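Local coordinates for protein cytochrome c' (Allochromatium vinosum, PDB 5GYR) that carries a covalently bound high-spin heme c without a sixth ligand and probably takes part in electron transfer, its exact function being unknown, at residues Thr11-Tyr16 against Gly67-Arg72. Residues are numbered along the deposited sequence; the frame is centred on the assembly and turned at random.
Sequences TRQAGY and GDVKTR. With HEC (heme c), chain P.
Gln13 and Thr71 meet around one heme c propionate, with Arg12 gripping the same carboxylate. The Gln13 amide bridges: NE2 gives one N-H to Lys70 O at 2.9 Å, nearly in the amide plane, and the other to propionate O1D. A water donates to both Gln13 OE1 and Lys70 O, closing a small ring. O1D also accepts the backbone N-H of Arg72, nearly straight (N-H...O 173°). Its partner oxygen O2D takes three donors: Thr71 OG1 at 2.6 Å, Arg12 NE at 2.8 Å and Arg12 NH1. Thr71 OG1, anti to its backbone N (chi1 -177°), lies at the guanidinium edge, 3.0 Å from Arg12 NH1. The guanidinium is fixed further by Leu57 O and Thr62 O. One helical turn on from Arg12, Tyr16 lays its ring over the porphyrin, CD1 3.3 Å from the iron, while its OH bonds to Tyr58 OH. An alanine in place of Tyr16 would probably uncover this distal heme face and leave Tyr58 without its hydroxyl partner. With axial His125 and thioether-forming Cys121 and Cys124 probably supplied by a neighbouring subunit through domain swapping, this is the cytochrome c' heme site: an aromatic side chain occupies the distal side and the high-spin iron has no sixth ligand.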
ATOM      1  N   THR A  11      -5.660 -13.316 -10.152  1.00 13.92           N
ATOM      2  CA  THR A  11      -4.833 -13.869  -9.087  1.00 14.46           C
ATOM      3  C   THR A  11      -5.363 -13.512  -7.697  1.00 13.57           C
ATOM      4  O   THR A  11      -5.397 -14.355  -6.814  1.00 12.87           O
ATOM      5  CB  THR A  11      -3.363 -13.438  -9.232  1.00 15.97           C
ATOM      6  OG1 THR A  11      -2.873 -13.832 -10.528  1.00 16.81           O
ATOM      7  CG2 THR A  11      -2.499 -14.063  -8.165  1.00 16.20           C
ATOM      8  N   ARG A  12      -5.798 -12.275  -7.500  1.00 13.21           N
ATOM      9  CA  ARG A  12      -6.353 -11.934  -6.206  1.00 12.89           C
ATOM     10  C   ARG A  12      -7.645 -12.704  -5.968  1.00 12.53           C
ATOM     11  O   ARG A  12      -7.864 -13.220  -4.892  1.00 12.62           O
ATOM     12  CB  ARG A  12      -6.504 -10.425  -6.020  1.00 13.57           C
ATOM     13  CG  ARG A  12      -7.622  -9.764  -6.801  1.00 15.69           C
ATOM     14  CD  ARG A  12      -7.305  -8.289  -6.992  1.00 14.36           C
ATOM     15  NE  ARG A  12      -8.419  -7.549  -7.562  1.00 13.63           N
ATOM     16  CZ  ARG A  12      -8.316  -6.328  -8.075  1.00 15.16           C
ATOM     17  NH1 ARG A  12      -9.382  -5.735  -8.579  1.00 17.21           N
ATOM     18  NH2 ARG A  12      -7.155  -5.710  -8.107  1.00 15.66           N
ATOM     19  N   GLN A  13      -8.476 -12.826  -6.999  1.00 13.45           N
ATOM     20  CA  GLN A  13      -9.700 -13.609  -6.867  1.00 13.64           C
ATOM     21  C   GLN A  13      -9.401 -15.071  -6.528  1.00 12.49           C
ATOM     22  O   GLN A  13     -10.102 -15.677  -5.730  1.00 12.41           O
ATOM     23  CB  GLN A  13     -10.546 -13.508  -8.127  1.00 14.17           C
ATOM     24  CG  GLN A  13     -11.171 -12.128  -8.280  1.00 14.41           C
ATOM     25  CD  GLN A  13     -11.887 -11.942  -9.599  1.00 15.26           C
ATOM     26  OE1 GLN A  13     -11.741 -12.738 -10.523  1.00 19.31           O
ATOM     27  NE2 GLN A  13     -12.658 -10.878  -9.700  1.00 15.24           N
ATOM     28  N   ALA A  14      -8.338 -15.620  -7.113  1.00 11.57           N
ATOM     29  CA  ALA A  14      -7.933 -16.983  -6.814  1.00 12.54           C
ATOM     30  C   ALA A  14      -7.556 -17.135  -5.349  1.00 11.28           C
ATOM     31  O   ALA A  14      -7.972 -18.081  -4.704  1.00 11.11           O
ATOM     32  CB  ALA A  14      -6.780 -17.412  -7.698  1.00 12.48           C
ATOM     33  N   GLY A  15      -6.767 -16.211  -4.828  1.00 12.10           N
ATOM     34  CA  GLY A  15      -6.393 -16.278  -3.413  1.00 12.43           C
ATOM     35  C   GLY A  15      -7.609 -16.253  -2.491  1.00 11.87           C
ATOM     36  O   GLY A  15      -7.702 -17.011  -1.543  1.00 10.98           O
ATOM     37  N   TYR A  16      -8.542 -15.352  -2.767  1.00 11.87           N
ATOM     38  CA  TYR A  16      -9.745 -15.251  -1.965  1.00 12.91           C
ATOM     39  C   TYR A  16     -10.620 -16.499  -2.049  1.00 13.43           C
ATOM     40  O   TYR A  16     -11.098 -17.003  -1.049  1.00 12.19           O
ATOM     41  CB  TYR A  16     -10.579 -14.025  -2.381  1.00 13.57           C
ATOM     42  CG  TYR A  16      -9.933 -12.677  -2.114  1.00 13.32           C
ATOM     43  CD1 TYR A  16      -9.453 -12.349  -0.858  1.00 14.21           C
ATOM     44  CD2 TYR A  16      -9.838 -11.719  -3.119  1.00 14.89           C
ATOM     45  CE1 TYR A  16      -8.874 -11.125  -0.623  1.00 12.22           C
ATOM     46  CE2 TYR A  16      -9.269 -10.488  -2.895  1.00 11.91           C
ATOM     47  CZ  TYR A  16      -8.772 -10.203  -1.642  1.00 13.30           C
ATOM     48  OH  TYR A  16      -8.183  -8.976  -1.417  1.00 14.20           O
ATOM     49  N   GLY A  67     -10.940  -6.909 -20.142  1.00 41.54           N
ATOM     50  CA  GLY A  67     -11.107  -8.049 -21.034  1.00 47.01           C
ATOM     51  C   GLY A  67     -12.385  -8.801 -20.706  1.00 42.65           C
ATOM     52  O   GLY A  67     -13.455  -8.198 -20.654  1.00 46.57           O
ATOM     53  N   ASP A  68     -12.271 -10.109 -20.471  1.00 45.64           N
ATOM     54  CA  ASP A  68     -13.423 -10.928 -20.070  1.00 55.39           C
ATOM     55  C   ASP A  68     -13.526 -11.045 -18.535  1.00 47.24           C
ATOM     56  O   ASP A  68     -14.442 -11.679 -18.005  1.00 45.07           O
ATOM     57  CB  ASP A  68     -13.381 -12.323 -20.729  1.00 62.53           C
ATOM     58  CG  ASP A  68     -13.442 -12.269 -22.268  1.00 67.74           C
ATOM     59  OD1 ASP A  68     -14.095 -11.363 -22.838  1.00 65.82           O
ATOM     60  OD2 ASP A  68     -12.823 -13.148 -22.918  1.00 74.83           O
ATOM     61  N   VAL A  69     -12.626 -10.371 -17.826  1.00 36.80           N
ATOM     62  CA  VAL A  69     -12.516 -10.517 -16.377  1.00 32.82           C
ATOM     63  C   VAL A  69     -13.257  -9.400 -15.656  1.00 27.53           C
ATOM     64  O   VAL A  69     -13.078  -8.225 -15.958  1.00 28.06           O
ATOM     65  CB  VAL A  69     -11.047 -10.492 -15.948  1.00 38.59           C
ATOM     66  CG1 VAL A  69     -10.896 -10.976 -14.523  1.00 39.61           C
ATOM     67  CG2 VAL A  69     -10.250 -11.376 -16.887  1.00 40.54           C
ATOM     68  N   LYS A  70     -14.108  -9.780 -14.716  1.00 23.15           N
ATOM     69  CA  LYS A  70     -14.904  -8.812 -13.976  1.00 21.43           C
ATOM     70  C   LYS A  70     -14.380  -8.745 -12.553  1.00 20.60           C
ATOM     71  O   LYS A  70     -13.986  -9.761 -11.995  1.00 25.46           O
ATOM     72  CB  LYS A  70     -16.370  -9.216 -13.976  1.00 25.29           C
ATOM     73  CG  LYS A  70     -16.904  -9.521 -15.365  1.00 30.92           C
ATOM     74  CD  LYS A  70     -18.310  -9.008 -15.477  1.00 41.68           C
ATOM     75  CE  LYS A  70     -19.048  -9.469 -16.728  1.00 49.06           C
ATOM     76  NZ  LYS A  70     -19.860  -8.393 -17.378  1.00 55.82           N
ATOM     77  N   THR A  71     -14.353  -7.541 -11.996  1.00 18.16           N
ATOM     78  CA  THR A  71     -13.917  -7.341 -10.617  1.00 17.38           C
ATOM     79  C   THR A  71     -15.065  -6.764  -9.800  1.00 18.33           C
ATOM     80  O   THR A  71     -15.949  -6.081 -10.329  1.00 20.90           O
ATOM     81  CB  THR A  71     -12.692  -6.402 -10.515  1.00 16.17           C
ATOM     82  OG1 THR A  71     -12.284  -6.303  -9.147  1.00 16.94           O
ATOM     83  CG2 THR A  71     -12.997  -5.006 -11.026  1.00 17.14           C
ATOM     84  N   ARG A  72     -15.050  -7.072  -8.514  1.00 15.84           N
ATOM     85  CA  ARG A  72     -16.049  -6.575  -7.572  1.00 18.27           C
ATOM     86  C   ARG A  72     -15.451  -5.582  -6.589  1.00 18.55           C
ATOM     87  O   ARG A  72     -16.102  -5.209  -5.626  1.00 18.60           O
ATOM     88  CB  ARG A  72     -16.674  -7.743  -6.805  1.00 18.83           C
ATOM     89  CG  ARG A  72     -17.434  -8.717  -7.692  1.00 20.82           C
ATOM     90  CD  ARG A  72     -17.898  -9.941  -6.926  1.00 20.24           C
ATOM     91  NE  ARG A  72     -18.773  -9.601  -5.810  1.00 25.72           N
ATOM     92  CZ  ARG A  72     -19.169 -10.460  -4.876  1.00 25.11           C
ATOM     93  NH1 ARG A  72     -18.763 -11.729  -4.891  1.00 32.18           N
ATOM     94  NH2 ARG A  72     -19.968 -10.046  -3.904  1.00 25.74           N
TER
HETATM   95 FE   HEC P 201     -12.410 -11.296   0.208  1.00 14.38          FE
HETATM   96  CHA HEC P 201     -13.442 -11.180  -3.054  1.00 13.41           C
HETATM   97  CHB HEC P 201     -13.441 -14.565   0.401  1.00 11.74           C
HETATM   98  CHC HEC P 201     -10.951 -11.571   3.308  1.00 13.79           C
HETATM   99  CHD HEC P 201     -11.450  -8.025   0.070  1.00 14.09           C
HETATM  100  NA  HEC P 201     -13.325 -12.578  -1.032  1.00 12.32           N
HETATM  101  C1A HEC P 201     -13.621 -12.358  -2.369  1.00 13.36           C
HETATM  102  C2A HEC P 201     -14.208 -13.536  -2.921  1.00 14.85           C
HETATM  103  C3A HEC P 201     -14.226 -14.477  -1.942  1.00 13.15           C
HETATM  104  C4A HEC P 201     -13.633 -13.892  -0.783  1.00 13.03           C
HETATM  105  CMA HEC P 201     -14.726 -15.895  -2.039  1.00 14.31           C
HETATM  106  CAA HEC P 201     -14.715 -13.700  -4.347  1.00 15.35           C
HETATM  107  CBA HEC P 201     -13.508 -14.101  -5.202  1.00 16.84           C
HETATM  108  CGA HEC P 201     -13.918 -14.458  -6.603  1.00 17.41           C
HETATM  109  O1A HEC P 201     -14.094 -15.652  -6.937  1.00 22.61           O
HETATM  110  O2A HEC P 201     -14.075 -13.546  -7.421  1.00 18.74           O
HETATM  111  NB  HEC P 201     -12.249 -12.811   1.627  1.00 13.04           N
HETATM  112  C1B HEC P 201     -12.693 -14.071   1.485  1.00 11.94           C
HETATM  113  C2B HEC P 201     -12.424 -14.812   2.683  1.00 14.51           C
HETATM  114  C3B HEC P 201     -11.713 -13.982   3.509  1.00 13.97           C
HETATM  115  C4B HEC P 201     -11.594 -12.700   2.777  1.00 12.72           C
HETATM  116  CMB HEC P 201     -12.801 -16.249   2.955  1.00 13.66           C
HETATM  117  CAB HEC P 201     -11.054 -14.252   4.815  1.00 13.62           C
HETATM  118  CBB HEC P 201     -10.662 -15.481   5.221  1.00 10.00           C
HETATM  119  NC  HEC P 201     -11.403  -9.998   1.491  1.00 13.37           N
HETATM  120  C1C HEC P 201     -10.853 -10.338   2.685  1.00 13.42           C
HETATM  121  C2C HEC P 201     -10.301  -9.188   3.275  1.00 13.35           C
HETATM  122  C3C HEC P 201     -10.419  -8.152   2.354  1.00 14.84           C
HETATM  123  C4C HEC P 201     -11.105  -8.701   1.208  1.00 12.51           C
HETATM  124  CMC HEC P 201      -9.661  -9.173   4.639  1.00 15.37           C
HETATM  125  CAC HEC P 201      -9.953  -6.743   2.467  1.00 12.89           C
HETATM  126  CBC HEC P 201      -9.137  -6.296   3.467  1.00 15.15           C
HETATM  127  ND  HEC P 201     -12.505  -9.911  -1.132  1.00 15.21           N
HETATM  128  C1D HEC P 201     -12.026  -8.651  -1.051  1.00 14.06           C
HETATM  129  C2D HEC P 201     -12.199  -7.906  -2.321  1.00 14.47           C
HETATM  130  C3D HEC P 201     -12.755  -8.787  -3.191  1.00 13.66           C
HETATM  131  C4D HEC P 201     -12.885 -10.048  -2.438  1.00 15.04           C
HETATM  132  CMD HEC P 201     -11.845  -6.468  -2.642  1.00 14.12           C
HETATM  133  CAD HEC P 201     -13.104  -8.503  -4.630  1.00 13.49           C
HETATM  134  CBD HEC P 201     -11.914  -8.948  -5.512  1.00 13.12           C
HETATM  135  CGD HEC P 201     -12.066  -8.653  -6.991  1.00 13.83           C
HETATM  136  O1D HEC P 201     -13.130  -8.950  -7.557  1.00 16.36           O
HETATM  137  O2D HEC P 201     -11.132  -8.170  -7.687  1.00 16.08           O
HETATM  138  O   HOH W   1     -12.993 -12.480 -12.736  1.00 70.44           O